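PDB 3HL1: ferritin like protein from Caulobacter vibrioides, which is of unconfirmed function but belongs to the ferritin-like family and probably binds metal within its helical bundle. Local coordinates for residues W231-F234 / Q235-D238; F237-I240 / R241-N245. All coordinates share one frame; numbering follows the deposited sequence.

Interaction 1. Residues W231-F234 / Q235-D238; sequences WPHF and QRFD
Arg236 reaches back along the chain to Trp231 and Pro232. Arg236 CB sits 3.4 Å from His233 O. The next carbon, Arg236 CG, passes 3.2 Å from Pro232 O and also approaches the indole of Trp231 near CE3. CD carries the chain on past the carbonyl of Trp231. There NE of Arg236 donates to Trp231 O at 2.9 Å. The bond is bent, 131° at the hydrogen, and the oxygen is tilted out of the guanidinium plane. At the tip, NH1 makes a weak hydrogen bond to Leu46 O on helix 42-67. The chain is extended from CG to NE, which carries NE back to the carbonyl of Trp231, ahead of the helix.

This is the N-terminal end of helix 233-242, with Pro232 at the N-cap position. Pro232 O accepts from Arg236 N at 3.0 Å, and the i to i+4 pattern continues from His233 to Phe237 and from Phe234 to Asp238.

Gln235 bends at chi2 (96°), which lays its amide against the Pro232 ring. Gln235 OE1 is 3.5 Å from Pro232 CB and is buried with no polar partner in the model. Trp231 NE1 touches Gln235 CB at 3.4 Å. His233 and Phe237 meet obliquely, planes at 43°. Both ring nitrogens of His233 are hydrogen-bonded outside the turn, NE2 to Gln53 OE1 and ND1 to Glu122 OE2.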
loop_
_atom_site.group_PDB
_atom_site.type_symbol
_atom_site.label_atom_id
_atom_site.label_comp_id
_atom_site.label_asym_id
_atom_site.label_seq_id
_atom_site.Cartn_x
_atom_site.Cartn_y
_atom_site.Cartn_z
ATOM N N TRP A 231 -14.676 -4.274 -8.049
ATOM C CA TRP A 231 -15.136 -3.384 -6.981
ATOM C C TRP A 231 -13.961 -2.643 -6.308
ATOM O O TRP A 231 -13.115 -3.276 -5.661
ATOM C CB TRP A 231 -15.935 -4.213 -5.979
ATOM C CG TRP A 231 -16.959 -3.447 -5.214
ATOM C CD1 TRP A 231 -17.480 -2.211 -5.517
ATOM C CD2 TRP A 231 -17.634 -3.890 -4.031
ATOM N NE1 TRP A 231 -18.413 -1.855 -4.576
ATOM C CE2 TRP A 231 -18.531 -2.867 -3.654
ATOM C CE3 TRP A 231 -17.558 -5.048 -3.243
ATOM C CZ2 TRP A 231 -19.350 -2.967 -2.520
ATOM C CZ3 TRP A 231 -18.377 -5.147 -2.117
ATOM C CH2 TRP A 231 -19.258 -4.110 -1.770
ATOM N N PRO A 232 -13.897 -1.301 -6.481
ATOM C CA PRO A 232 -12.684 -0.612 -5.998
ATOM C C PRO A 232 -12.565 -0.604 -4.468
ATOM O O PRO A 232 -13.539 -0.861 -3.772
ATOM C CB PRO A 232 -12.799 0.810 -6.589
ATOM C CG PRO A 232 -13.959 0.762 -7.534
ATOM C CD PRO A 232 -14.841 -0.353 -7.096
ATOM N N HIS A 233 -11.348 -0.363 -3.964
ATOM C CA HIS A 233 -11.077 -0.443 -2.518
ATOM C C HIS A 233 -11.946 0.567 -1.731
ATOM O O HIS A 233 -12.521 0.258 -0.662
ATOM C CB HIS A 233 -9.594 -0.177 -2.236
ATOM C CG HIS A 233 -8.670 -1.246 -2.742
ATOM N ND1 HIS A 233 -7.307 -1.229 -2.495
ATOM C CD2 HIS A 233 -8.904 -2.349 -3.501
ATOM C CE1 HIS A 233 -6.748 -2.286 -3.057
ATOM N NE2 HIS A 233 -7.687 -2.965 -3.705
ATOM N N PHE A 234 -12.057 1.783 -2.265
ATOM C CA PHE A 234 -12.849 2.804 -1.584
ATOM C C PHE A 234 -14.271 2.297 -1.372
ATOM O O PHE A 234 -14.778 2.268 -0.243
ATOM C CB PHE A 234 -12.887 4.124 -2.349
ATOM C CG PHE A 234 -13.662 5.172 -1.627
ATOM C CD1 PHE A 234 -13.184 5.697 -0.421
ATOM C CD2 PHE A 234 -14.890 5.602 -2.086
ATOM C CE1 PHE A 234 -13.899 6.635 0.285
ATOM C CE2 PHE A 234 -15.593 6.547 -1.380
ATOM C CZ PHE A 234 -15.098 7.064 -0.191
ATOM N N GLN A 235 -14.906 1.870 -2.456
ATOM C CA GLN A 235 -16.280 1.384 -2.371
ATOM C C GLN A 235 -16.409 0.196 -1.397
ATOM O O GLN A 235 -17.282 0.190 -0.534
ATOM C CB GLN A 235 -16.777 1.063 -3.775
ATOM C CG GLN A 235 -17.219 2.323 -4.566
ATOM C CD GLN A 235 -16.140 2.920 -5.511
ATOM O OE1 GLN A 235 -14.986 3.158 -5.122
ATOM N NE2 GLN A 235 -16.546 3.193 -6.761
ATOM N N ARG A 236 -15.517 -0.777 -1.510
ATOM C CA ARG A 236 -15.464 -1.921 -0.584
ATOM C C ARG A 236 -15.475 -1.498 0.881
ATOM O O ARG A 236 -16.223 -2.039 1.696
ATOM C CB ARG A 236 -14.139 -2.692 -0.763
ATOM C CG ARG A 236 -13.990 -3.533 -1.993
ATOM C CD ARG A 236 -12.568 -4.099 -1.955
ATOM N NE ARG A 236 -12.159 -4.650 -3.236
ATOM C CZ ARG A 236 -12.064 -5.942 -3.512
ATOM N NH1 ARG A 236 -12.324 -6.869 -2.595
ATOM N NH2 ARG A 236 -11.688 -6.306 -4.729
ATOM N N PHE A 237 -14.585 -0.555 1.211
ATOM C CA PHE A 237 -14.379 -0.100 2.582
ATOM C C PHE A 237 -15.523 0.764 3.072
ATOM O O PHE A 237 -15.902 0.656 4.216
ATOM C CB PHE A 237 -13.016 0.619 2.753
ATOM C CG PHE A 237 -11.792 -0.254 2.383
ATOM C CD1 PHE A 237 -11.847 -1.650 2.437
ATOM C CD2 PHE A 237 -10.574 0.346 1.992
ATOM C CE1 PHE A 237 -10.733 -2.423 2.098
ATOM C CE2 PHE A 237 -9.483 -0.420 1.643
ATOM C CZ PHE A 237 -9.545 -1.800 1.704
ATOM N N ASP A 238 -16.085 1.591 2.194
ATOM C CA ASP A 238 -17.279 2.364 2.535
ATOM C C ASP A 238 -18.460 1.417 2.808
ATOM O O ASP A 238 -19.265 1.650 3.691
ATOM C CB ASP A 238 -17.575 3.361 1.425
ATOM C CG ASP A 238 -18.673 4.350 1.798
ATOM O OD1 ASP A 238 -18.582 4.994 2.871
ATOM O OD2 ASP A 238 -19.625 4.457 1.002
#

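Interaction 2. Residues F237-I240 / R241-N245; sequences FDFI and RRMPN
Asp238 OD1 is gripped by two nitrogens of Arg241. Asp238 OD1 receives Arg241 NH2 at 2.7 Å on its syn lone pair. Arg241 NE also donates to Asp238 OD1, at 3.0 Å, nearly in line with the C-O bond. The grip is side-on, and carboxylate and guanidinium are nearly coplanar, 15° apart. The bend at chi3 (63°) turns NE back toward the acid, and NH2 comes with it along the same edge.

The other oxygen serves Arg242. Arg242 NE donates to Asp238 OD2 at 2.9 Å, almost straight at 170°, from above the carboxylate plane. Asp238 OD2 lies in the plane of the Arg242 guanidinium, which stands at right angles to the carboxylate. A weak bond from Arg242 NH2 adds to it. Arg241 NH2 lies over one face of the Arg242 guanidinium, with the shared carboxylate probably offsetting the two positive charges. The three residues form a salt-bridge network: Arg241 and Arg242 follow Asp238 by three and four residues, so both side chains fall on its side of the helix.

Met243, a selenomethionine, packs against Phe239 and Ile240. Met243 CG lies 4.2 Å from Phe239 CE2, and its SE makes an oblique Met-aromatic contact with that ring. Met243 CE reaches Ile240 CG2 at 4.0 Å. Met243 N donates to Ile240 O at 3.1 Å, an i to i+3 bond in which the nitrogen stands above the carbonyl plane.

Ile240 and Phe239 rest on Leu46 of helix 42-67, and Met243 touches Pro43 of the same helix. Arg241 packs against Val115 and Asn116 of helix 112-121.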
loop_
_atom_site.group_PDB
_atom_site.type_symbol
_atom_site.label_atom_id
_atom_site.label_comp_id
_atom_site.label_asym_id
_atom_site.label_seq_id
_atom_site.Cartn_x
_atom_site.Cartn_y
_atom_site.Cartn_z
ATOM N N PHE A 237 -14.585 -0.555 1.211
ATOM C CA PHE A 237 -14.379 -0.100 2.582
ATOM C C PHE A 237 -15.523 0.764 3.072
ATOM O O PHE A 237 -15.902 0.656 4.216
ATOM C CB PHE A 237 -13.016 0.619 2.753
ATOM C CG PHE A 237 -11.792 -0.254 2.383
ATOM C CD1 PHE A 237 -11.847 -1.650 2.437
ATOM C CD2 PHE A 237 -10.574 0.346 1.992
ATOM C CE1 PHE A 237 -10.733 -2.423 2.098
ATOM C CE2 PHE A 237 -9.483 -0.420 1.643
ATOM C CZ PHE A 237 -9.545 -1.800 1.704
ATOM N N ASP A 238 -16.085 1.591 2.194
ATOM C CA ASP A 238 -17.279 2.364 2.535
ATOM C C ASP A 238 -18.460 1.417 2.808
ATOM O O ASP A 238 -19.265 1.650 3.691
ATOM C CB ASP A 238 -17.575 3.361 1.425
ATOM C CG ASP A 238 -18.673 4.350 1.798
ATOM O OD1 ASP A 238 -18.582 4.994 2.871
ATOM O OD2 ASP A 238 -19.625 4.457 1.002
ATOM N N PHE A 239 -18.533 0.322 2.066
ATOM C CA PHE A 239 -19.530 -0.711 2.315
ATOM C C PHE A 239 -19.421 -1.262 3.734
ATOM O O PHE A 239 -20.410 -1.334 4.459
ATOM C CB PHE A 239 -19.383 -1.834 1.296
ATOM C CG PHE A 239 -20.294 -2.995 1.545
ATOM C CD1 PHE A 239 -21.605 -2.992 1.037
ATOM C CD2 PHE A 239 -19.849 -4.103 2.250
ATOM C CE1 PHE A 239 -22.473 -4.083 1.258
ATOM C CE2 PHE A 239 -20.706 -5.190 2.481
ATOM C CZ PHE A 239 -22.022 -5.177 1.966
ATOM N N ILE A 240 -18.202 -1.612 4.139
ATOM C CA ILE A 240 -17.966 -2.156 5.468
ATOM C C ILE A 240 -18.324 -1.110 6.504
ATOM O O ILE A 240 -18.969 -1.428 7.501
ATOM C CB ILE A 240 -16.490 -2.636 5.664
ATOM C CG1 ILE A 240 -16.189 -3.837 4.755
ATOM C CG2 ILE A 240 -16.218 -2.999 7.119
ATOM C CD1 ILE A 240 -14.687 -4.132 4.556
ATOM N N ARG A 241 -17.923 0.138 6.257
ATOM C CA ARG A 241 -18.191 1.238 7.197
ATOM C C ARG A 241 -19.681 1.383 7.516
ATOM O O ARG A 241 -20.045 1.726 8.647
ATOM C CB ARG A 241 -17.665 2.563 6.646
ATOM C CG ARG A 241 -17.675 3.729 7.630
ATOM C CD ARG A 241 -17.164 4.983 6.907
ATOM N NE ARG A 241 -18.052 5.372 5.790
ATOM C CZ ARG A 241 -19.054 6.272 5.853
ATOM N NH1 ARG A 241 -19.324 6.938 6.977
ATOM N NH2 ARG A 241 -19.793 6.539 4.774
ATOM N N ARG A 242 -20.511 1.101 6.508
ATOM C CA ARG A 242 -21.974 1.227 6.576
ATOM C C ARG A 242 -22.739 0.013 7.089
ATOM O O ARG A 242 -23.921 0.133 7.333
ATOM C CB ARG A 242 -22.529 1.575 5.199
ATOM C CG ARG A 242 -22.066 2.909 4.663
ATOM C CD ARG A 242 -22.457 3.044 3.189
ATOM N NE ARG A 242 -21.983 4.294 2.601
ATOM C CZ ARG A 242 -22.539 5.491 2.802
ATOM N NH1 ARG A 242 -23.626 5.634 3.559
ATOM N NH2 ARG A 242 -22.009 6.563 2.216
HETATM N N MSE A 243 -22.091 -1.130 7.278
HETATM C CA MSE A 243 -22.796 -2.333 7.726
HETATM C C MSE A 243 -23.406 -2.208 9.110
HETATM O O MSE A 243 -22.799 -1.606 9.998
HETATM C CB MSE A 243 -21.859 -3.518 7.792
HETATM C CG MSE A 243 -21.351 -3.962 6.461
HETATM SE SE MSE A 243 -20.038 -5.417 6.695
HETATM C CE MSE A 243 -19.393 -5.057 8.456
ATOM N N PRO A 244 -24.603 -2.808 9.306
ATOM C CA PRO A 244 -25.192 -2.851 10.655
ATOM C C PRO A 244 -24.470 -3.795 11.637
ATOM O O PRO A 244 -24.373 -3.484 12.830
ATOM C CB PRO A 244 -26.636 -3.328 10.412
ATOM C CG PRO A 244 -26.736 -3.697 8.979
ATOM C CD PRO A 244 -25.473 -3.426 8.279
ATOM N N ASN A 245 -23.975 -4.928 11.157
ATOM C CA ASN A 245 -23.450 -5.950 12.081
ATOM C C ASN A 245 -22.020 -6.382 11.782
ATOM O O ASN A 245 -21.776 -7.220 10.901
ATOM C CB ASN A 245 -24.364 -7.174 12.080
ATOM C CG ASN A 245 -25.787 -6.825 12.462
ATOM O OD1 ASN A 245 -26.081 -6.529 13.631
ATOM N ND2 ASN A 245 -26.680 -6.821 11.462
#

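Interactions 1 and 2 are the two ends of helix 233-242, with centres about 10 Å apart. They share Phe237 and Asp238. Asp238 gives its backbone N to interaction 1 and its carboxylate to interaction 2. The two also touch directly: Trp231 CH2 lies 3.6 Å from Phe239 CG, and the rings meet edge-to-face. Leu46 of helix 42-67 is a common neighbour, touched by Trp231, Phe239 and Ile240. Interaction 1 lies deeper: its centre is about 15 Å from the centre of the chain, against about 21 Å for interaction 2. The His233 side chain lies about 4 Å from a bound unidentified molecule, probably from the crystallisation liquor, though it may mark a pocket.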